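Local coordinates for uncharacterized protein Cgl0159 (Corynebacterium glutamicum, PDB 3FOK) that is of unknown function, but has a TIM-barrel fold and is probably a barrel enzyme of the Cgl0159-like family, at residues V142-T147 with P178-P183; Y218-L223 with P239-G244; E27-R32 with I94-A99; Q31-E36 with L104-V109. All coordinates share one frame; numbering follows the deposited sequence.

How the contacts relate
After helix 8-20, contacts 3 and 4 both start around the end of helix 23-30, sharing Q31 and R32. Contact 3 closes a loop back from helix 92-100, and contact 4 closes a slightly longer one from the turn before strand 108-112, so the two loops cross without nesting. Contact 1 follows in series and joins strands 144-151 and 179-189 around helix 158-174. Contact 2 comes last and joins strands 219-224 and 240-243. Contacts 1 and 2 touch, because strands 179-189 and 219-224 are neighbours in the barrel. Contact 4 meets contact 1 where strand 108-112 pairs with 144-151. Contact 3 lies in the helical layer outside the strands, about 25 Å from contact 2 between centres.

Contact 1: residues V142-T147 with P178-P183; sequences VDFAKT and PIMLEP
Strands 144-147 and 179-183 run parallel, joined by four backbone hydrogen bonds. A145 uses both its polar groups. A145 N gives to P178 O at 2.9 Å, in the carbonyl plane. A145 O accepts M180 N at 2.6 Å, in a nearly straight bond. M180 O then takes T147 N at 2.7 Å, almost along the C=O axis, and T147 O takes E182 N at 2.8 Å. A145 O and M180 O each have a second, softer donor, the CA-H groups of I179 and K146. K146 NZ forms a salt bridge to E182 OE1 at 3.0 Å, coming from above the carboxylate plane. The K146 chain bends at chi2 (88°) and runs alongside E182. K222 NZ binds the same oxygen, so one carboxylate serves two lysines. Their closeness may lower the basicity of one of them. D143 OD1 is satisfied by V109 N and R32 NH2. The F144 ring is sandwiched: M180 CE lies 3.7 Å from the F144 ring centroid, and P178 CB lies 3.8 Å from that centroid over the opposite face. W220 meets the F144 ring edge-to-face. K146 and M180 point to one face of the sheet. A145, T147, I179 and L181 point to the opposite one, where helix 158-174 packs. Strand, helix and strand make the beta-alpha-beta crossover of a TIM barrel.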
# COMPACT_ATOMS: atom_id res chain seq x y z
N VAL A 142 -14.81 23.14 -9.84
CA VAL A 142 -16.09 22.44 -9.76
C VAL A 142 -16.62 22.82 -8.38
O VAL A 142 -15.85 23.03 -7.44
CB VAL A 142 -15.94 20.90 -9.87
CG1 VAL A 142 -14.95 20.54 -10.96
CG2 VAL A 142 -15.56 20.33 -8.54
N ASP A 143 -17.94 22.89 -8.25
CA ASP A 143 -18.56 23.31 -7.00
C ASP A 143 -18.93 22.23 -6.00
O ASP A 143 -19.10 22.52 -4.82
CB ASP A 143 -19.83 24.10 -7.32
CG ASP A 143 -19.65 25.06 -8.48
OD1 ASP A 143 -19.72 24.61 -9.65
OD2 ASP A 143 -19.45 26.27 -8.22
N PHE A 144 -19.05 21.00 -6.47
CA PHE A 144 -19.51 19.91 -5.62
C PHE A 144 -18.83 18.59 -5.95
O PHE A 144 -18.50 18.34 -7.11
CB PHE A 144 -21.01 19.77 -5.88
CG PHE A 144 -21.86 19.66 -4.66
CD1 PHE A 144 -21.68 18.63 -3.74
CD2 PHE A 144 -22.93 20.53 -4.48
CE1 PHE A 144 -22.56 18.46 -2.68
CE2 PHE A 144 -23.82 20.38 -3.43
CZ PHE A 144 -23.63 19.34 -2.52
N ALA A 145 -18.64 17.74 -4.95
CA ALA A 145 -18.04 16.43 -5.16
C ALA A 145 -19.11 15.38 -4.85
O ALA A 145 -19.98 15.60 -4.01
CB ALA A 145 -16.84 16.24 -4.23
N LYS A 146 -19.06 14.24 -5.54
CA LYS A 146 -20.03 13.18 -5.30
C LYS A 146 -19.38 11.81 -5.30
O LYS A 146 -18.45 11.54 -6.07
CB LYS A 146 -21.17 13.26 -6.33
CG LYS A 146 -21.20 12.14 -7.36
CD LYS A 146 -22.01 10.94 -6.90
CE LYS A 146 -22.08 9.90 -8.02
NZ LYS A 146 -23.03 8.80 -7.76
N THR A 147 -19.89 10.94 -4.43
CA THR A 147 -19.36 9.59 -4.27
C THR A 147 -20.47 8.55 -4.19
O THR A 147 -21.57 8.84 -3.71
CB THR A 147 -18.55 9.47 -2.97
OG1 THR A 147 -17.44 10.38 -3.00
CG2 THR A 147 -18.03 8.06 -2.79
N PRO A 178 -18.12 21.06 -0.80
CA PRO A 178 -19.26 20.21 -0.45
C PRO A 178 -19.12 18.84 -1.10
O PRO A 178 -18.74 18.73 -2.26
CB PRO A 178 -20.45 20.99 -1.01
CG PRO A 178 -20.00 22.42 -0.89
CD PRO A 178 -18.57 22.34 -1.37
N ILE A 179 -19.41 17.79 -0.33
CA ILE A 179 -19.30 16.44 -0.85
C ILE A 179 -20.58 15.64 -0.61
O ILE A 179 -21.04 15.47 0.52
CB ILE A 179 -18.07 15.71 -0.26
CG1 ILE A 179 -17.95 14.31 -0.88
CG2 ILE A 179 -18.16 15.67 1.25
CD1 ILE A 179 -16.66 13.61 -0.55
N MSE A 180 -21.12 15.15 -1.71
CA MSE A 180 -22.36 14.39 -1.79
C MSE A 180 -22.10 12.87 -1.75
O MSE A 180 -21.41 12.34 -2.62
CB MSE A 180 -23.01 14.79 -3.12
CG MSE A 180 -24.45 14.44 -3.36
SE MSE A 180 -24.81 14.91 -5.23
CE MSE A 180 -24.77 16.84 -5.09
N LEU A 181 -22.66 12.18 -0.76
CA LEU A 181 -22.47 10.73 -0.67
C LEU A 181 -23.78 10.02 -1.01
O LEU A 181 -24.84 10.36 -0.46
CB LEU A 181 -22.03 10.32 0.74
CG LEU A 181 -20.77 10.92 1.37
CD1 LEU A 181 -20.48 10.19 2.67
CD2 LEU A 181 -19.59 10.79 0.43
N GLU A 182 -23.71 9.04 -1.91
CA GLU A 182 -24.88 8.27 -2.30
C GLU A 182 -24.73 6.89 -1.66
O GLU A 182 -24.06 6.02 -2.21
CB GLU A 182 -24.95 8.13 -3.82
CG GLU A 182 -26.29 7.61 -4.34
CD GLU A 182 -26.31 7.44 -5.86
OE1 GLU A 182 -25.77 8.32 -6.57
OE2 GLU A 182 -26.88 6.44 -6.34
N PRO A 183 -25.34 6.68 -0.48
CA PRO A 183 -25.25 5.40 0.22
C PRO A 183 -26.33 4.40 -0.17
O PRO A 183 -27.39 4.77 -0.67
CB PRO A 183 -25.37 5.82 1.67
CG PRO A 183 -26.43 6.87 1.58
CD PRO A 183 -26.03 7.68 0.36

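Contact 2: residues Y218-L223 with P239-G244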
# COMPACT_ATOMS: atom_id res chain seq x y z
N TYR A 218 -19.32 19.23 5.68
CA TYR A 218 -19.51 19.57 4.28
C TYR A 218 -20.13 18.42 3.51
O TYR A 218 -20.14 18.43 2.28
CB TYR A 218 -18.17 19.93 3.62
CG TYR A 218 -17.76 21.35 3.85
CD1 TYR A 218 -17.13 21.73 5.03
CD2 TYR A 218 -18.07 22.34 2.92
CE1 TYR A 218 -16.82 23.07 5.28
CE2 TYR A 218 -17.77 23.68 3.15
CZ TYR A 218 -17.14 24.03 4.34
OH TYR A 218 -16.87 25.35 4.60
N THR A 219 -20.65 17.43 4.22
CA THR A 219 -21.22 16.29 3.53
C THR A 219 -22.73 16.32 3.39
O THR A 219 -23.46 16.63 4.33
CB THR A 219 -20.77 14.96 4.18
OG1 THR A 219 -21.80 14.47 5.05
CG2 THR A 219 -19.50 15.17 4.99
N TRP A 220 -23.18 15.99 2.18
CA TRP A 220 -24.59 15.94 1.82
C TRP A 220 -24.95 14.49 1.57
O TRP A 220 -24.07 13.63 1.44
CB TRP A 220 -24.85 16.73 0.54
CG TRP A 220 -24.77 18.21 0.67
CD1 TRP A 220 -23.74 18.93 1.21
CD2 TRP A 220 -25.74 19.16 0.24
NE1 TRP A 220 -24.02 20.28 1.13
CE2 TRP A 220 -25.24 20.45 0.54
CE3 TRP A 220 -27.00 19.06 -0.39
CZ2 TRP A 220 -25.95 21.62 0.25
CZ3 TRP A 220 -27.70 20.22 -0.68
CH2 TRP A 220 -27.17 21.49 -0.36
N MSE A 221 -26.24 14.21 1.48
CA MSE A 221 -26.72 12.87 1.22
C MSE A 221 -27.50 12.89 -0.09
O MSE A 221 -28.22 13.85 -0.38
CB MSE A 221 -27.63 12.38 2.34
CG MSE A 221 -26.95 12.15 3.68
SE MSE A 221 -25.90 10.53 3.74
CE MSE A 221 -24.14 11.29 3.74
N LYS A 222 -27.35 11.83 -0.87
CA LYS A 222 -28.07 11.68 -2.13
C LYS A 222 -28.80 10.37 -1.87
O LYS A 222 -28.21 9.29 -1.94
CB LYS A 222 -27.08 11.54 -3.28
CG LYS A 222 -27.70 11.50 -4.67
CD LYS A 222 -26.60 11.32 -5.71
CE LYS A 222 -27.17 11.06 -7.10
NZ LYS A 222 -26.08 10.66 -8.04
N LEU A 223 -30.09 10.47 -1.54
CA LEU A 223 -30.88 9.29 -1.22
C LEU A 223 -31.98 8.95 -2.21
O LEU A 223 -32.43 9.79 -2.98
CB LEU A 223 -31.51 9.47 0.17
CG LEU A 223 -30.60 9.89 1.32
CD1 LEU A 223 -31.43 10.05 2.58
CD2 LEU A 223 -29.51 8.86 1.53
N PRO A 239 -28.02 18.06 4.70
CA PRO A 239 -28.73 18.46 3.49
C PRO A 239 -28.83 17.26 2.56
O PRO A 239 -27.84 16.58 2.31
CB PRO A 239 -27.86 19.59 2.93
CG PRO A 239 -26.49 19.27 3.47
CD PRO A 239 -26.79 18.84 4.87
N THR A 240 -30.04 16.99 2.08
CA THR A 240 -30.27 15.84 1.22
C THR A 240 -30.83 16.18 -0.15
O THR A 240 -31.62 17.11 -0.32
CB THR A 240 -31.24 14.86 1.92
OG1 THR A 240 -30.66 14.42 3.16
CG2 THR A 240 -31.51 13.65 1.04
N LEU A 241 -30.41 15.40 -1.14
CA LEU A 241 -30.87 15.55 -2.51
C LEU A 241 -31.42 14.19 -2.91
O LEU A 241 -30.86 13.15 -2.56
CB LEU A 241 -29.71 15.95 -3.43
CG LEU A 241 -29.16 17.36 -3.19
CD1 LEU A 241 -27.92 17.58 -4.03
CD2 LEU A 241 -30.23 18.39 -3.53
N LEU A 242 -32.53 14.19 -3.63
CA LEU A 242 -33.17 12.95 -4.05
C LEU A 242 -32.71 12.50 -5.43
O LEU A 242 -32.41 13.32 -6.30
CB LEU A 242 -34.68 13.12 -4.02
CG LEU A 242 -35.24 13.74 -2.74
CD1 LEU A 242 -36.74 13.94 -2.88
CD2 LEU A 242 -34.92 12.86 -1.55
N LEU A 243 -32.67 11.18 -5.62
CA LEU A 243 -32.27 10.60 -6.89
C LEU A 243 -33.44 9.82 -7.50
O LEU A 243 -34.29 9.32 -6.78
CB LEU A 243 -31.07 9.67 -6.68
CG LEU A 243 -31.24 8.48 -5.73
CD1 LEU A 243 -31.89 7.32 -6.46
CD2 LEU A 243 -29.88 8.06 -5.20
N GLY A 244 -33.47 9.75 -8.82
CA GLY A 244 -34.53 9.03 -9.51
C GLY A 244 -33.91 7.87 -10.25
O GLY A 244 -33.48 8.02 -11.40
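The W220 side chain leaves with CG anti to the carbonyl carbon (chi1 -72°), and chi2 of 52° turns the indole so that one face meets P239. L241 has CG in the same kind of position, and this brings its branch point against the indole, with L241 CG 3.9 Å from W220 CE3. The K222 chain is fully extended toward its salt bridge with E182. These groups sit on two neighbouring parallel strands of the TIM barrel, 219-223 and 240-243. The strands belong to a beta-alpha-beta unit with the short helix 229-232 between them.

Four backbone hydrogen bonds join the strands. M221 N gives to P239 O at 3.0 Å. M221 O accepts L241 N at 2.8 Å. L241 O accepts L223 N at 3.0 Å, and L223 O accepts L243 N at 3.0 Å with the donor above the carbonyl plane. K222 and L241 lie on one face of the sheet. M221, L223, T240 and L242 lie on the other, where helix 199-210 covers M221 and L223. There T240 CG2 packs 3.9 Å from L223 CG, while T240 OG1 bonds to M238 O. A19 and R18 of the second subunit pack on W220 and P239, so this end of the strands also meets the assembly. The tightest side-chain contact is P239 CG, which stands 3.2 Å from the centroid of the W220 five-membered ring and only 7° off its normal, a CH-pi contact.

Contact 3: residues E27-R32 with I94-A99; sequences ERFKQR and IIDDLA
A helix ahead of the first barrel strand packs here on an outer helix of the TIM barrel. Helix 23-30 presents F29, and helix 92-100 presents I95, D96 and A99. F29 has CG anti to its backbone N (chi1 -154°), which sends the ring across to the second helix. F29 CE2 lies 3.4 Å from I95 CG2, and I95 CG2 is equally near F29 CZ. F29 CD2 lies 3.7 Å from A99 CB. I95 and A99 are one helical turn apart, linked by the bond from A99 N to I95 O (2.7 Å), so both meet the same ring. D96 OD1 sits at the ring edge, in its plane, 3.8 Å from F29 CE2. The ring and carboxylate planes are 77° apart. A carboxylate oxygen beside the ring edge is probably mildly favourable. D96 OD2 accepts a hydrogen bond from S216 N of the third subunit, so D96 also faces a subunit interface. R28 adds a loose touch, with CB 4.1 Å from A99 O. No hydrogen bond crosses between the segments. This is apolar helix-to-helix packing, with an N-terminal helix laid on the helical layer of a TIM barrel.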
# COMPACT_ATOMS: atom_id res chain seq x y z
N GLU A 27 -8.80 26.26 -19.91
CA GLU A 27 -8.95 27.71 -19.97
C GLU A 27 -10.42 28.12 -19.99
O GLU A 27 -10.84 28.98 -19.23
CB GLU A 27 -8.22 28.27 -21.19
CG GLU A 27 -7.91 29.76 -21.09
CD GLU A 27 -6.84 30.21 -22.07
OE1 GLU A 27 -5.77 29.56 -22.11
OE2 GLU A 27 -7.06 31.21 -22.79
N ARG A 28 -11.21 27.49 -20.86
CA ARG A 28 -12.63 27.81 -20.95
C ARG A 28 -13.33 27.42 -19.66
O ARG A 28 -14.32 28.04 -19.26
CB ARG A 28 -13.27 27.07 -22.12
CG ARG A 28 -13.17 27.80 -23.45
CD ARG A 28 -13.48 26.88 -24.62
NE ARG A 28 -13.58 27.63 -25.87
CZ ARG A 28 -14.65 28.35 -26.21
NH1 ARG A 28 -15.70 28.42 -25.40
NH2 ARG A 28 -14.66 29.00 -27.37
N PHE A 29 -12.80 26.40 -19.00
CA PHE A 29 -13.38 25.93 -17.75
C PHE A 29 -13.22 26.98 -16.65
O PHE A 29 -14.15 27.23 -15.88
CB PHE A 29 -12.68 24.64 -17.31
CG PHE A 29 -13.53 23.74 -16.46
CD1 PHE A 29 -14.19 24.25 -15.34
CD2 PHE A 29 -13.66 22.40 -16.77
CE1 PHE A 29 -14.97 23.42 -14.54
CE2 PHE A 29 -14.44 21.56 -15.97
CZ PHE A 29 -15.10 22.07 -14.86
N LYS A 30 -12.05 27.60 -16.59
CA LYS A 30 -11.77 28.60 -15.57
C LYS A 30 -12.38 29.98 -15.86
O LYS A 30 -12.58 30.77 -14.94
CB LYS A 30 -10.26 28.71 -15.36
CG LYS A 30 -9.65 27.39 -14.88
CD LYS A 30 -8.15 27.48 -14.65
CE LYS A 30 -7.60 26.16 -14.11
NZ LYS A 30 -6.14 26.22 -13.82
N GLN A 31 -12.68 30.26 -17.12
CA GLN A 31 -13.28 31.54 -17.49
C GLN A 31 -14.78 31.48 -17.28
O GLN A 31 -15.51 32.44 -17.50
CB GLN A 31 -12.96 31.87 -18.95
CG GLN A 31 -11.56 32.43 -19.13
CD GLN A 31 -11.14 32.47 -20.58
OE1 GLN A 31 -11.97 32.59 -21.49
NE2 GLN A 31 -9.83 32.37 -20.82
N ARG A 32 -15.23 30.31 -16.84
CA ARG A 32 -16.62 30.01 -16.57
C ARG A 32 -17.21 30.94 -15.51
O ARG A 32 -16.57 31.22 -14.49
CB ARG A 32 -16.70 28.55 -16.10
CG ARG A 32 -18.06 28.02 -15.74
CD ARG A 32 -17.94 26.54 -15.41
NE ARG A 32 -17.52 26.28 -14.03
CZ ARG A 32 -18.36 26.19 -13.01
NH1 ARG A 32 -19.66 26.34 -13.22
NH2 ARG A 32 -17.91 25.96 -11.79
N ILE A 94 -17.21 14.13 -19.29
CA ILE A 94 -18.51 14.73 -19.59
C ILE A 94 -18.48 16.23 -19.29
O ILE A 94 -18.96 17.04 -20.08
CB ILE A 94 -19.63 14.07 -18.74
CG1 ILE A 94 -19.81 12.60 -19.15
CG2 ILE A 94 -20.95 14.83 -18.92
CD1 ILE A 94 -20.42 12.41 -20.53
N ILE A 95 -17.90 16.59 -18.15
CA ILE A 95 -17.83 17.99 -17.77
C ILE A 95 -16.93 18.81 -18.70
O ILE A 95 -17.29 19.92 -19.08
CB ILE A 95 -17.35 18.14 -16.31
CG1 ILE A 95 -18.35 17.48 -15.37
CG2 ILE A 95 -17.20 19.61 -15.95
CD1 ILE A 95 -19.78 17.97 -15.54
N ASP A 96 -15.78 18.26 -19.08
CA ASP A 96 -14.89 18.99 -19.98
C ASP A 96 -15.60 19.32 -21.29
O ASP A 96 -15.54 20.46 -21.75
CB ASP A 96 -13.60 18.21 -20.25
CG ASP A 96 -12.73 18.06 -19.01
OD1 ASP A 96 -12.76 18.95 -18.13
OD2 ASP A 96 -12.00 17.05 -18.91
N ASP A 97 -16.28 18.35 -21.90
CA ASP A 97 -16.99 18.63 -23.14
C ASP A 97 -17.97 19.78 -22.92
O ASP A 97 -17.88 20.81 -23.59
CB ASP A 97 -17.74 17.40 -23.66
CG ASP A 97 -16.80 16.33 -24.18
OD1 ASP A 97 -15.70 16.67 -24.66
OD2 ASP A 97 -17.17 15.13 -24.13
N LEU A 98 -18.89 19.61 -21.98
CA LEU A 98 -19.87 20.64 -21.68
C LEU A 98 -19.19 21.98 -21.41
O LEU A 98 -19.71 23.04 -21.78
CB LEU A 98 -20.73 20.24 -20.48
CG LEU A 98 -21.74 19.11 -20.66
CD1 LEU A 98 -22.36 18.75 -19.32
CD2 LEU A 98 -22.81 19.53 -21.66
N ALA A 99 -18.03 21.95 -20.76
CA ALA A 99 -17.31 23.18 -20.45
C ALA A 99 -16.74 23.77 -21.74
O ALA A 99 -16.83 24.97 -21.98
CB ALA A 99 -16.19 22.90 -19.45

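Contact 4: residues Q31-E36 with L104-V109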
# COMPACT_ATOMS: atom_id res chain seq x y z
N GLN A 31 -12.68 30.26 -17.12
CA GLN A 31 -13.28 31.54 -17.49
C GLN A 31 -14.78 31.48 -17.28
O GLN A 31 -15.51 32.44 -17.50
CB GLN A 31 -12.96 31.87 -18.95
CG GLN A 31 -11.56 32.43 -19.13
CD GLN A 31 -11.14 32.47 -20.58
OE1 GLN A 31 -11.97 32.59 -21.49
NE2 GLN A 31 -9.83 32.37 -20.82
N ARG A 32 -15.23 30.31 -16.84
CA ARG A 32 -16.62 30.01 -16.57
C ARG A 32 -17.21 30.94 -15.51
O ARG A 32 -16.57 31.22 -14.49
CB ARG A 32 -16.70 28.55 -16.10
CG ARG A 32 -18.06 28.02 -15.74
CD ARG A 32 -17.94 26.54 -15.41
NE ARG A 32 -17.52 26.28 -14.03
CZ ARG A 32 -18.36 26.19 -13.01
NH1 ARG A 32 -19.66 26.34 -13.22
NH2 ARG A 32 -17.91 25.96 -11.79
N ARG A 33 -18.43 31.42 -15.74
CA ARG A 33 -19.10 32.29 -14.79
C ARG A 33 -19.63 31.43 -13.66
O ARG A 33 -20.44 30.53 -13.88
CB ARG A 33 -20.28 33.00 -15.47
CG ARG A 33 -19.87 34.02 -16.50
CD ARG A 33 -20.07 35.44 -15.97
NE ARG A 33 -21.43 35.65 -15.49
CZ ARG A 33 -22.53 35.37 -16.19
NH1 ARG A 33 -22.43 34.85 -17.41
NH2 ARG A 33 -23.73 35.61 -15.68
N LYS A 34 -19.17 31.71 -12.44
CA LYS A 34 -19.60 30.93 -11.29
C LYS A 34 -20.78 31.56 -10.56
O LYS A 34 -21.08 32.74 -10.73
CB LYS A 34 -18.43 30.74 -10.34
CG LYS A 34 -17.30 29.94 -10.96
CD LYS A 34 -16.03 29.98 -10.14
CE LYS A 34 -14.89 29.34 -10.90
NZ LYS A 34 -14.72 29.96 -12.25
N ARG A 35 -21.46 30.75 -9.75
CA ARG A 35 -22.61 31.20 -8.98
C ARG A 35 -22.58 30.63 -7.58
O ARG A 35 -21.78 29.73 -7.28
CB ARG A 35 -23.91 30.77 -9.66
CG ARG A 35 -23.95 29.30 -10.03
CD ARG A 35 -25.37 28.79 -10.17
NE ARG A 35 -25.98 28.52 -8.87
CZ ARG A 35 -27.23 28.07 -8.71
NH1 ARG A 35 -28.01 27.85 -9.76
NH2 ARG A 35 -27.69 27.83 -7.49
N GLU A 36 -23.44 31.16 -6.71
CA GLU A 36 -23.53 30.67 -5.34
C GLU A 36 -24.10 29.26 -5.41
O GLU A 36 -24.85 28.94 -6.34
CB GLU A 36 -24.46 31.56 -4.52
CG GLU A 36 -23.92 32.95 -4.20
CD GLU A 36 -22.86 32.92 -3.11
OE1 GLU A 36 -23.11 32.31 -2.05
OE2 GLU A 36 -21.78 33.52 -3.32
N LEU A 104 -21.63 25.78 -19.36
CA LEU A 104 -21.61 25.75 -17.90
C LEU A 104 -21.50 27.09 -17.16
O LEU A 104 -21.01 27.12 -16.03
CB LEU A 104 -20.48 24.81 -17.43
CG LEU A 104 -20.78 23.31 -17.40
CD1 LEU A 104 -21.65 22.89 -18.57
CD2 LEU A 104 -19.46 22.54 -17.40
N ASP A 105 -21.95 28.18 -17.78
CA ASP A 105 -21.91 29.48 -17.12
C ASP A 105 -23.08 29.57 -16.15
O ASP A 105 -24.20 29.24 -16.51
CB ASP A 105 -22.02 30.62 -18.13
CG ASP A 105 -20.80 30.74 -19.02
OD1 ASP A 105 -19.68 30.77 -18.48
OD2 ASP A 105 -20.97 30.83 -20.25
N ASP A 106 -22.81 30.01 -14.93
CA ASP A 106 -23.85 30.15 -13.92
C ASP A 106 -24.50 28.82 -13.55
O ASP A 106 -25.67 28.78 -13.16
CB ASP A 106 -24.94 31.11 -14.40
CG ASP A 106 -24.50 32.56 -14.36
OD1 ASP A 106 -25.17 33.40 -15.00
OD2 ASP A 106 -23.49 32.86 -13.69
N LYS A 107 -23.75 27.74 -13.69
CA LYS A 107 -24.29 26.43 -13.35
C LYS A 107 -23.45 25.80 -12.26
O LYS A 107 -22.32 26.22 -12.00
CB LYS A 107 -24.31 25.52 -14.59
CG LYS A 107 -25.23 26.00 -15.71
CD LYS A 107 -26.70 25.89 -15.35
CE LYS A 107 -27.59 26.36 -16.49
NZ LYS A 107 -29.04 26.13 -16.24
N ILE A 108 -24.02 24.79 -11.61
CA ILE A 108 -23.34 24.07 -10.55
C ILE A 108 -22.75 22.80 -11.13
O ILE A 108 -23.46 22.00 -11.73
CB ILE A 108 -24.32 23.70 -9.43
CG1 ILE A 108 -24.79 24.97 -8.71
CG2 ILE A 108 -23.67 22.73 -8.45
CD1 ILE A 108 -23.66 25.80 -8.15
N VAL A 109 -21.44 22.63 -10.97
CA VAL A 109 -20.79 21.44 -11.49
C VAL A 109 -20.47 20.47 -10.36
O VAL A 109 -19.77 20.83 -9.41
CB VAL A 109 -19.47 21.77 -12.21
CG1 VAL A 109 -18.98 20.53 -12.95
CG2 VAL A 109 -19.66 22.93 -13.16
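R32 NH1 is gripped by two backbone carbonyls. R32 NH1 gives to L104 O at 3.2 Å, nearly straight at 171°. It also gives to K107 O at 2.9 Å, more bent at 142°. Both oxygens lie in the guanidinium plane, and they come from the two ends of the type II turn L104-K107. The R32 chain bends at chi3 to reach them. V109 CG2 covers one face of the guanidinium, and K34 CG lies over the opposite face. R32 NH2 is taken by D143 and G141 O, so the group is held in its plane and its rotation is fixed.

The turn also binds the backbone of R33. R33 N gives to D105 OD1 at 3.1 Å, on its anti lone pair. R33 O accepts D106 N at 2.6 Å. Further out, R33 and D106 lie side by side, and R33 NH2 makes a salt bridge to D106 OD1 at 2.7 Å. Their planes are 79° apart. R35 NE bonds to E36 O at 2.8 Å, and I108 CG1 lies over one face of the R35 guanidinium. R35 NH1 reaches D86.

The loop 31-36 thus runs from helix 23-30 past the start of strand 108-112. That strand pairs with 87-90 and 144-151, while L104 and V109 pack on helix 92-100.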